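Local coordinates for aminopentol aminotransferase (Sphingopyxis macrogoltabida, PDB 6HBS) that transfers the amino group of hydrolysed fumonisin B1 (aminopentol) to pyruvate, using pyridoxal 5'-phosphate, in the degradation of fumonisin, at the interface of chains A and B. Sequence-based numbering; all coordinates share one arbitrary frame. Chains: chain A/B, Aminopentol aminotransferase.

Contact 1: the interface of chains A and B. Residues chain A 75, 82, 264; chain B 75, 82, 264.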
# COMPACT_ATOMS: atom_id res chain seq x y z
N GLU A 75 -1.73 -21.12 2.16
CA GLU A 75 -3.01 -20.94 1.54
C GLU A 75 -4.10 -21.48 2.48
O GLU A 75 -5.17 -20.84 2.53
CB GLU A 75 -3.12 -21.61 0.18
CG GLU A 75 -2.22 -20.98 -0.87
CD GLU A 75 -2.31 -19.46 -0.97
OE1 GLU A 75 -3.41 -18.93 -0.77
OE2 GLU A 75 -1.26 -18.82 -1.21
N ARG A 82 -9.98 -16.14 6.05
CA ARG A 82 -10.97 -15.59 5.14
C ARG A 82 -12.41 -15.95 5.57
O ARG A 82 -13.34 -15.16 5.35
CB ARG A 82 -10.66 -16.05 3.71
CG ARG A 82 -11.30 -15.18 2.63
CD ARG A 82 -10.81 -15.60 1.25
NE ARG A 82 -9.35 -15.59 1.15
CZ ARG A 82 -8.57 -16.66 1.00
NH1 ARG A 82 -9.11 -17.86 1.04
NH2 ARG A 82 -7.27 -16.52 0.82
N TYR A 264 1.20 -12.49 -0.04
CA TYR A 264 0.11 -11.64 0.50
C TYR A 264 0.66 -10.24 0.81
O TYR A 264 1.81 -10.08 1.21
CB TYR A 264 -0.53 -12.33 1.70
CG TYR A 264 -1.45 -13.46 1.30
CD1 TYR A 264 -0.96 -14.73 1.04
CD2 TYR A 264 -2.81 -13.25 1.11
CE1 TYR A 264 -1.78 -15.77 0.63
CE2 TYR A 264 -3.66 -14.29 0.73
CZ TYR A 264 -3.14 -15.55 0.49
OH TYR A 264 -3.96 -16.56 0.08
N GLU B 75 -16.18 -13.40 -3.39
CA GLU B 75 -15.30 -14.44 -2.83
C GLU B 75 -15.09 -15.56 -3.85
O GLU B 75 -13.98 -16.08 -3.95
CB GLU B 75 -15.81 -14.97 -1.50
CG GLU B 75 -15.78 -13.95 -0.37
CD GLU B 75 -14.48 -13.16 -0.24
OE1 GLU B 75 -13.39 -13.75 -0.43
OE2 GLU B 75 -14.57 -11.93 -0.07
N ARG B 82 -7.26 -17.17 -7.27
CA ARG B 82 -6.27 -17.66 -6.34
C ARG B 82 -5.73 -19.05 -6.79
O ARG B 82 -4.59 -19.40 -6.52
CB ARG B 82 -6.89 -17.73 -4.95
CG ARG B 82 -5.88 -17.80 -3.83
CD ARG B 82 -6.54 -17.60 -2.47
NE ARG B 82 -7.26 -16.34 -2.36
CZ ARG B 82 -8.59 -16.22 -2.22
NH1 ARG B 82 -9.36 -17.27 -2.36
NH2 ARG B 82 -9.13 -15.04 -1.91
N TYR B 264 -10.83 -6.15 -0.57
CA TYR B 264 -9.53 -6.56 -1.10
C TYR B 264 -8.69 -5.30 -1.31
O TYR B 264 -9.20 -4.27 -1.76
CB TYR B 264 -9.70 -7.41 -2.36
CG TYR B 264 -10.15 -8.82 -2.07
CD1 TYR B 264 -11.48 -9.14 -1.86
CD2 TYR B 264 -9.22 -9.84 -1.92
CE1 TYR B 264 -11.89 -10.43 -1.53
CE2 TYR B 264 -9.60 -11.15 -1.63
CZ TYR B 264 -10.94 -11.44 -1.41
OH TYR B 264 -11.28 -12.73 -1.10
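Helix 72-82 of each chain sends the arginine at its C-terminal end across to the other, beside the loop that carries Tyr264. A:Arg82 and B:Arg82 reach out tip to tip, and their guanidinium planes, 11° apart, stack face on face. The registry is antiparallel: CZ of A:Arg82 lies 3.2 Å from CZ of B:Arg82, while NE of A:Arg82 sits 3.1 Å from NH2 of B:Arg82. That pair is stacking and not hydrogen bonding, because the N-H points away. Each arginine runs out with CG anti to the backbone N (chi1 -160° in A:Arg82) and then bends at chi3 (-55°), which turns the flat group against its twin.

If both guanidiniums are charged, as expected, their stacking would be costly, and the carboxylates probably offset part of it. OE1 of B:Glu75 lies 3.6 Å from CD of A:Arg82 and 4.7 Å from its NE, so the attraction would be through space, without a salt bridge. On each side the tyrosine holds the carboxylate: the phenol OH of A:Tyr264 donates to OE1 of A:Glu75 at 2.6 Å, meeting it on the syn side, somewhat out of the carboxylate plane. The same OH lies at the edge of the A:Arg82 guanidinium, in its plane. An alanine in place of A:Arg82 would probably leave B:Arg82 without its stacking partner, its guanidinium freer to turn, and open a gap beside OE1 of B:Glu75.

Arg82 is the last residue of helix 72-82, and its side chain folds back beside the final turn. The stack straddles the dimer two-fold axis, and Tyr264 stands in the loop between strands 253-256 and 267-271, a few residues beyond Lys258 of the cofactor pocket.

Contact 2: the interface of chains A and B. Residues chain A 91, 95, 112-114, 289-290; chain B 18-19, 22-23.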
# COMPACT_ATOMS: atom_id res chain seq x y z
N PRO A 91 -8.95 -4.07 13.50
CA PRO A 91 -8.12 -5.22 13.20
C PRO A 91 -8.71 -6.47 13.85
O PRO A 91 -9.40 -6.36 14.87
CB PRO A 91 -6.77 -4.88 13.85
CG PRO A 91 -7.08 -3.82 14.87
CD PRO A 91 -8.24 -3.05 14.28
N MET A 95 -3.83 -9.71 14.77
CA MET A 95 -2.83 -8.63 14.71
C MET A 95 -1.88 -8.70 15.92
O MET A 95 -0.67 -8.52 15.78
CB MET A 95 -3.45 -7.23 14.64
CG MET A 95 -2.43 -6.13 14.40
SD MET A 95 -3.20 -4.50 14.32
CE MET A 95 -1.76 -3.48 14.00
N ALA A 112 6.09 -3.71 16.67
CA ALA A 112 5.87 -3.73 15.23
C ALA A 112 4.71 -2.82 14.83
O ALA A 112 3.75 -2.68 15.55
CB ALA A 112 5.62 -5.15 14.81
N MET A 113 4.80 -2.25 13.62
CA MET A 113 3.70 -1.61 12.95
C MET A 113 3.56 -2.25 11.56
O MET A 113 4.59 -2.58 10.93
CB MET A 113 3.93 -0.10 12.84
CG MET A 113 4.02 0.58 14.20
SD MET A 113 4.50 2.31 14.07
CE MET A 113 2.99 3.06 13.47
N PHE A 114 2.30 -2.47 11.10
CA PHE A 114 2.02 -3.13 9.85
C PHE A 114 1.38 -2.13 8.90
O PHE A 114 0.54 -1.31 9.32
CB PHE A 114 1.15 -4.38 10.07
CG PHE A 114 1.85 -5.39 10.95
CD1 PHE A 114 2.97 -6.06 10.49
CD2 PHE A 114 1.45 -5.61 12.26
CE1 PHE A 114 3.68 -6.91 11.32
CE2 PHE A 114 2.18 -6.44 13.09
CZ PHE A 114 3.29 -7.08 12.63
N TRP A 289 -4.45 -1.37 6.05
CA TRP A 289 -3.30 -1.73 6.91
C TRP A 289 -3.69 -2.71 8.02
O TRP A 289 -2.79 -3.29 8.63
CB TRP A 289 -2.63 -0.48 7.50
CG TRP A 289 -1.92 0.39 6.49
CD1 TRP A 289 -2.09 0.43 5.13
CD2 TRP A 289 -0.90 1.37 6.78
NE1 TRP A 289 -1.24 1.34 4.57
CE2 TRP A 289 -0.51 1.95 5.55
CE3 TRP A 289 -0.28 1.80 7.95
CZ2 TRP A 289 0.44 2.98 5.48
CZ3 TRP A 289 0.67 2.81 7.88
CH2 TRP A 289 1.04 3.36 6.65
N PHE A 290 -4.99 -2.83 8.33
CA PHE A 290 -5.47 -3.59 9.47
C PHE A 290 -6.16 -4.89 9.00
O PHE A 290 -6.78 -5.58 9.82
CB PHE A 290 -6.37 -2.71 10.35
CG PHE A 290 -5.66 -1.43 10.74
CD1 PHE A 290 -4.64 -1.47 11.66
CD2 PHE A 290 -5.90 -0.25 10.07
CE1 PHE A 290 -3.91 -0.32 11.96
CE2 PHE A 290 -5.20 0.89 10.38
CZ PHE A 290 -4.21 0.86 11.33
N ILE B 18 2.85 -3.40 20.12
CA ILE B 18 2.43 -2.41 19.15
C ILE B 18 2.48 -1.05 19.83
O ILE B 18 1.99 -0.90 20.94
CB ILE B 18 1.02 -2.74 18.62
CG1 ILE B 18 0.94 -4.14 18.03
CG2 ILE B 18 0.55 -1.68 17.63
CD1 ILE B 18 -0.48 -4.64 17.79
N PRO B 19 3.04 0.01 19.20
CA PRO B 19 3.14 1.31 19.86
C PRO B 19 1.73 1.85 20.17
O PRO B 19 0.90 2.00 19.26
CB PRO B 19 3.88 2.21 18.86
CG PRO B 19 4.53 1.23 17.90
CD PRO B 19 3.59 0.04 17.84
N MET B 22 -2.13 0.17 19.39
CA MET B 22 -2.75 0.36 18.07
C MET B 22 -2.47 1.80 17.60
O MET B 22 -1.93 2.58 18.34
CB MET B 22 -4.26 0.06 18.07
CG MET B 22 -4.60 -1.20 17.26
SD MET B 22 -4.38 -1.01 15.45
CE MET B 22 -5.80 0.02 15.06
N TYR B 23 -2.82 2.11 16.35
CA TYR B 23 -2.38 3.36 15.67
C TYR B 23 -3.32 3.59 14.49
O TYR B 23 -4.11 2.70 14.14
CB TYR B 23 -0.91 3.28 15.24
CG TYR B 23 -0.63 2.11 14.32
CD1 TYR B 23 -0.78 2.22 12.95
CD2 TYR B 23 -0.24 0.89 14.83
CE1 TYR B 23 -0.56 1.14 12.11
CE2 TYR B 23 -0.01 -0.21 14.01
CZ TYR B 23 -0.18 -0.08 12.65
OH TYR B 23 0.01 -1.17 11.86
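A:Phe114, in the extended strand 111-115, turns its backbone N-H and C=O toward B:Tyr23, itself in a nearly fully extended loop stretch (phi -161°) that follows the short 3-10 helix 19-21. The phenol of B:Tyr23 bonds to both groups. Its OH donates to O of A:Phe114 at 2.6 Å, in the carbonyl plane on a lone pair, with a C=O...donor angle of 120°. The same oxygen accepts from N of A:Phe114 at 2.7 Å, along a moderately bent N-H. Gripped by a donor and an acceptor of one residue, the hydroxyl is probably largely fixed in its rotation.

To reach the strand, B:Tyr23 takes the crowded position with CG between its backbone N and carbonyl carbon (chi1 58°), and chain A covers the ring on both faces. Over one face comes the terminal methyl of A:Met113, its CE 4.0 Å from the ring centroid in a CH-pi contact offset toward the rim; the bend at the last torsion of A:Met113 brings the methyl there. Against the other face A:Phe290 presents a tilted rim, CE1 lying 3.7 Å from CE1 of B:Tyr23. A:Met95, extended to its tip, puts CE near the phenol end, 3.7 Å from CE2 of B:Tyr23.

The neighbours widen the seam. CG of A:Met113 packs 3.7 Å from CD of B:Pro19, and the carbonyl O of A:Ala112 points at B:Ile18. The thioether of B:Met22, folded back by two bends, meets the rim of A:Phe290 tip to tip, its methyl CE over the face opposite CB of A:Trp289 and SD beyond the edge, so that ring is flanked from both chains. SD of B:Met22 stands 3.6 Å from CE1 of A:Phe290. SD of A:Met95 also comes to 3.9 Å of SD of B:Met22.

The C-alpha centres of contact 1 and contact 2 lie about 20 Å apart, and the two share neither residues nor secondary-structure elements. In chain A the segment after helix 72-82 leads within nine residues to Pro91, then into helix 94-105, so one stretch of chain serves both. Contact 1 lies on the two-fold axis and pairs a residue with its own copy; contact 2 lies off it, joins unlike segments and has a twin with the chains exchanged. Strand 111-115 runs on to cofactor-pocket residues Asn117 to Ser119, so pairing may steady both active sites, as befits a dimeric class-III aminotransferase.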